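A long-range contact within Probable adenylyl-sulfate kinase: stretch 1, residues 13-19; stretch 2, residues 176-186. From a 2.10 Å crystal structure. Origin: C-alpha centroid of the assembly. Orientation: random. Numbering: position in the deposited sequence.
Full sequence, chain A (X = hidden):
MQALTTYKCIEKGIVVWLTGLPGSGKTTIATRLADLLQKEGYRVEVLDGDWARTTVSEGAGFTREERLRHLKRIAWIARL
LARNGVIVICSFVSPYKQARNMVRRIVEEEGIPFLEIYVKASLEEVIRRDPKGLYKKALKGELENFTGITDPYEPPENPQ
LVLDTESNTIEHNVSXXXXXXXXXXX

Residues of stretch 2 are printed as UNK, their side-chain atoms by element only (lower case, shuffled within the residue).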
ATOM      1  N   GLY A  13     -14.072   2.104  -5.868  1.00 30.27           N
ATOM      2  CA  GLY A  13     -13.338   2.912  -6.816  1.00 25.67           C
ATOM      3  C   GLY A  13     -12.921   2.055  -7.993  1.00 32.04           C
ATOM      4  O   GLY A  13     -13.541   1.027  -8.263  1.00 26.26           O
ATOM      5  N   ILE A  14     -11.866   2.469  -8.688  1.00 27.91           N
ATOM      6  CA  ILE A  14     -11.367   1.724  -9.848  1.00 29.73           C
ATOM      7  C   ILE A  14      -9.856   1.870  -9.876  1.00 26.86           C
ATOM      8  O   ILE A  14      -9.304   2.689  -9.154  1.00 25.85           O
ATOM      9  CB  ILE A  14     -11.898   2.302 -11.194  1.00 31.02           C
ATOM     10  CG1 ILE A  14     -11.454   3.760 -11.339  1.00 30.24           C
ATOM     11  CG2 ILE A  14     -13.429   2.197 -11.261  1.00 32.68           C
ATOM     12  CD1 ILE A  14     -11.851   4.390 -12.673  1.00 37.00           C
ATOM     13  N   VAL A  15      -9.194   1.072 -10.706  1.00 28.09           N
ATOM     14  CA  VAL A  15      -7.741   1.145 -10.850  1.00 25.09           C
ATOM     15  C   VAL A  15      -7.455   1.467 -12.310  1.00 29.31           C
ATOM     16  O   VAL A  15      -7.821   0.705 -13.213  1.00 27.50           O
ATOM     17  CB  VAL A  15      -7.028  -0.211 -10.488  1.00 21.01           C
ATOM     18  CG1 VAL A  15      -5.476  -0.071 -10.682  1.00 21.19           C
ATOM     19  CG2 VAL A  15      -7.325  -0.587  -9.067  1.00 22.64           C
ATOM     20  N   VAL A  16      -6.852   2.625 -12.543  1.00 25.42           N
ATOM     21  CA  VAL A  16      -6.493   3.023 -13.886  1.00 27.36           C
ATOM     22  C   VAL A  16      -4.995   2.742 -13.950  1.00 28.66           C
ATOM     23  O   VAL A  16      -4.208   3.356 -13.217  1.00 30.38           O
ATOM     24  CB  VAL A  16      -6.756   4.528 -14.122  1.00 19.81           C
ATOM     25  CG1 VAL A  16      -6.344   4.895 -15.533  1.00 22.85           C
ATOM     26  CG2 VAL A  16      -8.198   4.851 -13.852  1.00 27.27           C
ATOM     27  N   TRP A  17      -4.615   1.805 -14.812  1.00 26.56           N
ATOM     28  CA  TRP A  17      -3.224   1.391 -14.958  1.00 22.80           C
ATOM     29  C   TRP A  17      -2.562   1.903 -16.231  1.00 31.37           C
ATOM     30  O   TRP A  17      -2.799   1.365 -17.330  1.00 26.20           O
ATOM     31  CB  TRP A  17      -3.148  -0.135 -14.912  1.00 22.16           C
ATOM     32  CG  TRP A  17      -1.754  -0.667 -14.768  1.00 19.62           C
ATOM     33  CD1 TRP A  17      -0.856  -0.918 -15.778  1.00 27.06           C
ATOM     34  CD2 TRP A  17      -1.056  -0.904 -13.544  1.00 21.73           C
ATOM     35  NE1 TRP A  17       0.363  -1.292 -15.248  1.00 24.33           N
ATOM     36  CE2 TRP A  17       0.270  -1.281 -13.880  1.00 24.61           C
ATOM     37  CE3 TRP A  17      -1.418  -0.830 -12.187  1.00 22.00           C
ATOM     38  CZ2 TRP A  17       1.232  -1.564 -12.915  1.00 23.63           C
ATOM     39  CZ3 TRP A  17      -0.462  -1.116 -11.233  1.00 23.68           C
ATOM     40  CH2 TRP A  17       0.852  -1.478 -11.600  1.00 22.66           C
ATOM     41  N   LEU A  18      -1.724   2.939 -16.114  1.00 21.67           N
ATOM     42  CA  LEU A  18      -1.096   3.448 -17.325  1.00 25.53           C
ATOM     43  C   LEU A  18       0.157   2.637 -17.640  1.00 31.72           C
ATOM     44  O   LEU A  18       1.047   2.499 -16.801  1.00 28.33           O
ATOM     45  CB  LEU A  18      -0.738   4.921 -17.159  1.00 25.22           C
ATOM     46  CG  LEU A  18      -1.867   5.847 -16.675  1.00 38.30           C
ATOM     47  CD1 LEU A  18      -1.269   7.152 -16.180  1.00 39.63           C
ATOM     48  CD2 LEU A  18      -2.857   6.107 -17.783  1.00 25.07           C
ATOM     49  N   THR A  19       0.234   2.093 -18.847  1.00 29.92           N
ATOM     50  CA  THR A  19       1.412   1.330 -19.215  1.00 29.61           C
ATOM     51  C   THR A  19       1.995   1.921 -20.500  1.00 32.62           C
ATOM     52  O   THR A  19       1.264   2.303 -21.427  1.00 28.30           O
ATOM     53  CB  THR A  19       1.081  -0.185 -19.405  1.00 30.06           C
ATOM     54  OG1 THR A  19       2.245  -0.882 -19.858  1.00 30.14           O
ATOM     55  CG2 THR A  19      -0.030  -0.372 -20.422  1.00 26.42           C
ATOM     56  N   UNK A 176      -9.643  12.447 -23.152  1.00 28.70           N
ATOM     57  CA  UNK A 176     -10.146  11.182 -23.679  1.00 28.25           C
ATOM     58  C   UNK A 176     -10.193  10.138 -22.572  1.00 30.24           C
ATOM     59  O   UNK A 176     -11.145   9.365 -22.492  1.00 27.87           O
ATOM     60  c   UNK A 176     -11.064   9.537 -26.179  1.00 27.96           C
ATOM     61  c   UNK A 176      -9.747   9.574 -25.702  1.00 34.47           C
ATOM     62  o   UNK A 176     -11.014   6.510 -28.268  1.00 34.90           O
ATOM     63  c   UNK A 176     -10.605   7.526 -27.426  1.00 36.92           C
ATOM     64  c   UNK A 176      -9.293   7.533 -26.963  1.00 35.99           C
ATOM     65  c   UNK A 176     -11.493   8.527 -27.036  1.00 29.28           C
ATOM     66  c   UNK A 176      -9.244  10.725 -24.837  1.00 30.17           C
ATOM     67  c   UNK A 176      -8.876   8.558 -26.105  1.00 34.06           C
ATOM     68  N   UNK A 177      -9.170  10.125 -21.713  1.00 27.90           N
ATOM     69  CA  UNK A 177      -9.085   9.163 -20.595  1.00 26.60           C
ATOM     70  C   UNK A 177     -10.144   9.488 -19.552  1.00 26.88           C
ATOM     71  O   UNK A 177     -10.752   8.602 -18.958  1.00 28.64           O
ATOM     72  c   UNK A 177      -6.104   8.394 -18.151  1.00 23.59           C
ATOM     73  c   UNK A 177      -6.994   7.991 -19.325  1.00 35.49           C
ATOM     74  c   UNK A 177      -7.978   6.945 -18.893  1.00 29.23           C
ATOM     75  c   UNK A 177      -7.699   9.238 -19.914  1.00 27.54           C
ATOM     76  N   UNK A 178     -10.329  10.781 -19.321  1.00 26.62           N
ATOM     77  CA  UNK A 178     -11.317  11.256 -18.369  1.00 27.30           C
ATOM     78  C   UNK A 178     -12.714  10.789 -18.761  1.00 27.30           C
ATOM     79  O   UNK A 178     -13.500  10.440 -17.894  1.00 32.05           O
ATOM     80  c   UNK A 178     -14.527  14.617 -16.141  1.00 40.40           C
ATOM     81  c   UNK A 178     -12.240  13.883 -16.219  1.00 36.19           C
ATOM     82  c   UNK A 178     -13.296  14.479 -15.519  1.00 37.91           C
ATOM     83  c   UNK A 178     -12.409  13.426 -17.529  1.00 34.18           C
ATOM     84  c   UNK A 178     -11.258  12.789 -18.292  1.00 22.67           C
ATOM     85  o   UNK A 178     -15.569  15.195 -15.476  1.00 38.70           O
ATOM     86  c   UNK A 178     -14.717  14.170 -17.442  1.00 39.60           C
ATOM     87  c   UNK A 178     -13.665  13.580 -18.124  1.00 32.93           C
ATOM     88  N   UNK A 179     -13.029  10.772 -20.056  1.00 31.34           N
ATOM     89  CA  UNK A 179     -14.362  10.333 -20.498  1.00 29.34           C
ATOM     90  C   UNK A 179     -14.599   8.856 -20.207  1.00 32.43           C
ATOM     91  O   UNK A 179     -15.703   8.471 -19.812  1.00 29.41           O
ATOM     92  o   UNK A 179     -14.576  11.980 -22.276  1.00 39.25           O
ATOM     93  c   UNK A 179     -14.551  10.590 -21.995  1.00 36.16           C
ATOM     94  N   UNK A 180     -13.566   8.031 -20.397  1.00 29.67           N
ATOM     95  CA  UNK A 180     -13.663   6.587 -20.129  1.00 31.36           C
ATOM     96  C   UNK A 180     -13.862   6.406 -18.615  1.00 31.36           C
ATOM     97  O   UNK A 180     -14.757   5.678 -18.170  1.00 29.66           O
ATOM     98  c   UNK A 180     -12.371   5.856 -20.564  1.00 33.53           C
ATOM     99  c   UNK A 180     -12.338   4.348 -20.917  1.00 44.61           C
ATOM    100  c   UNK A 180     -13.526   3.631 -20.331  1.00 41.71           C
ATOM    101  c   UNK A 180     -11.039   3.696 -20.394  1.00 32.92           C
ATOM    102  N   UNK A 181     -13.031   7.078 -17.822  1.00 29.11           N
ATOM    103  CA  UNK A 181     -13.138   6.971 -16.367  1.00 26.09           C
ATOM    104  C   UNK A 181     -14.541   7.363 -15.889  1.00 32.82           C
ATOM    105  O   UNK A 181     -15.172   6.636 -15.124  1.00 29.93           O
ATOM    106  c   UNK A 181     -12.465   8.045 -14.190  1.00 26.89           C
ATOM    107  c   UNK A 181     -10.692   7.251 -15.760  1.00 29.74           C
ATOM    108  c   UNK A 181     -12.097   7.882 -15.655  1.00 28.93           C
ATOM    109  N   UNK A 182     -15.023   8.521 -16.336  1.00 28.75           N
ATOM    110  CA  UNK A 182     -16.347   8.977 -15.918  1.00 37.79           C
ATOM    111  C   UNK A 182     -17.441   8.032 -16.407  1.00 34.78           C
ATOM    112  O   UNK A 182     -18.468   7.869 -15.758  1.00 32.38           O
ATOM    113  c   UNK A 182     -15.697  11.440 -15.807  1.00 35.21           C
ATOM    114  c   UNK A 182     -16.608  10.397 -16.434  1.00 34.65           C
ATOM    115  c   UNK A 182     -16.036  11.714 -14.333  1.00 39.96           C
ATOM    116  n   UNK A 182     -17.587  13.115 -12.906  1.00 44.91           N
ATOM    117  c   UNK A 182     -17.380  12.442 -14.220  1.00 46.74           C
ATOM    118  N   UNK A 183     -17.211   7.395 -17.545  1.00 37.14           N
ATOM    119  CA  UNK A 183     -18.206   6.478 -18.072  1.00 36.43           C
ATOM    120  C   UNK A 183     -18.289   5.248 -17.193  1.00 39.73           C
ATOM    121  O   UNK A 183     -19.345   4.643 -17.062  1.00 44.24           O
ATOM    122  c   UNK A 183     -17.856   6.078 -19.497  1.00 40.44           C
ATOM    123  N   UNK A 184     -17.177   4.885 -16.573  1.00 36.28           N
ATOM    124  CA  UNK A 184     -17.145   3.696 -15.733  1.00 32.72           C
ATOM    125  C   UNK A 184     -17.571   3.906 -14.275  1.00 36.65           C
ATOM    126  O   UNK A 184     -18.280   3.068 -13.711  1.00 40.84           O
ATOM    127  c   UNK A 184     -15.721   3.056 -15.753  1.00 39.26           C
ATOM    128  c   UNK A 184     -15.419   2.501 -17.139  1.00 37.14           C
ATOM    129  c   UNK A 184     -15.616   1.935 -14.723  1.00 31.33           C
ATOM    130  N   UNK A 185     -17.148   5.008 -13.659  1.00 38.44           N
ATOM    131  CA  UNK A 185     -17.482   5.236 -12.262  1.00 41.79           C
ATOM    132  C   UNK A 185     -18.895   5.756 -12.117  1.00 48.88           C
ATOM    133  O   UNK A 185     -19.344   6.030 -11.010  1.00 50.29           O
ATOM    134  c   UNK A 185     -16.608   7.599 -12.282  1.00 39.63           C
ATOM    135  c   UNK A 185     -16.513   6.235 -11.595  1.00 41.03           C
ATOM    136  c   UNK A 185     -15.102   5.685 -11.638  1.00 40.29           C
ATOM    137  c   UNK A 185     -15.695   8.642 -11.705  1.00 35.95           C
ATOM    138  N   UNK A 186     -19.570   5.888 -13.257  1.00 55.54           N
ATOM    139  CA  UNK A 186     -20.955   6.355 -13.348  1.00 64.26           C
ATOM    140  C   UNK A 186     -21.063   7.850 -13.592  1.00 65.87           C
ATOM    141  O   UNK A 186     -21.860   8.226 -14.478  1.00 63.47           O
ATOM    142  OXT UNK A 186     -20.354   8.618 -12.907  1.00 71.74           O
ATOM    143  c   UNK A 186     -21.754   5.939 -12.100  1.00 66.01           C
ATOM    144  o   UNK A 186     -21.057   2.965 -10.424  1.00 65.76           O
ATOM    145  c   UNK A 186     -22.016   4.427 -12.042  1.00 68.85           C
ATOM    146  o   UNK A 186     -22.705   4.254  -9.753  1.00 71.87           O
ATOM    147  c   UNK A 186     -21.921   3.843 -10.638  1.00 71.27           C
TER

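Position 176 carries one carbon followed by a six-carbon ring bearing an oxygen, and its side chain is out of reach of stretch 1; a phenol ring makes it Tyr176. Position 177 has four carbons, forked at the second, with CB directed toward the strand. One fork tip lies 4.0 Å from Leu18 CD2 and the other 4.3 Å from Val16 CG1. The late fork identifies Leu177, whose CD1, the tip near Leu18, is also 4.4 Å from Val16 CG1.

Position 178 repeats the pattern of one carbon, a six-carbon ring and one oxygen, out of reach of the strand: Tyr178, whose OH is hydrogen-bonded elsewhere in the structure. Position 179 has one carbon and one oxygen, the shortest hydroxyl side chain, hence Ser179, also remote. At position 180 four carbons fork at the second, giving Leu180; its CB points sideways and, although its end comes nearer, it makes no contact.

Position 181 has three carbons, the first carrying the other two. One branch carbon is 4.0 Å from Ile14 CD1 and the other 4.0 Å from Val16 CG2. Branching at CB in so short a side chain defines Val181, whose CG2, the tip near Val16, is also 4.4 Å from Ile14 CD1.

Position 182 shows four carbons in a row ending in nitrogen, with CB pointing away from the strand: Lys182. Position 183 has a single carbon and is Ala183, out of reach. Position 184 again has three carbons branched at the first and CB directed toward the strand; one branch carbon lies 4.1 Å from Ile14 CG2. This is Val184, and the touching atom is CG1.

Position 185 has four carbons, forked at the first, with one arm two carbons long. The short arm ends 3.6 Å from Ile14 CD1, the closest contact between the stretches, and the branching gives Ile185, with CG2 as the touching atom. Position 186 has three carbons, the third bearing two oxygens, plus the terminal OXT: Glu186, poorly ordered and out of reach.

The contact is purely apolar, with no hydrogen bond between the stretches and 250 Å² buried in all. Helix and strand run nearly antiparallel at 159°, so Leu18 meets the early turn and Ile14 the last one, while Val16 spans Leu177 and Val181. Alternation along the strand presents Ile14, Val16 and Leu18 to the helix and leaves Val15, Trp17 and Thr19 out of reach. Helical bonds such as Val181 N to Leu177 O (3.0 Å) set the spacing that brings Leu177, Val181 and Val184 onto one face.

Stretch 2 (176-186) YLYSLVKAVIE
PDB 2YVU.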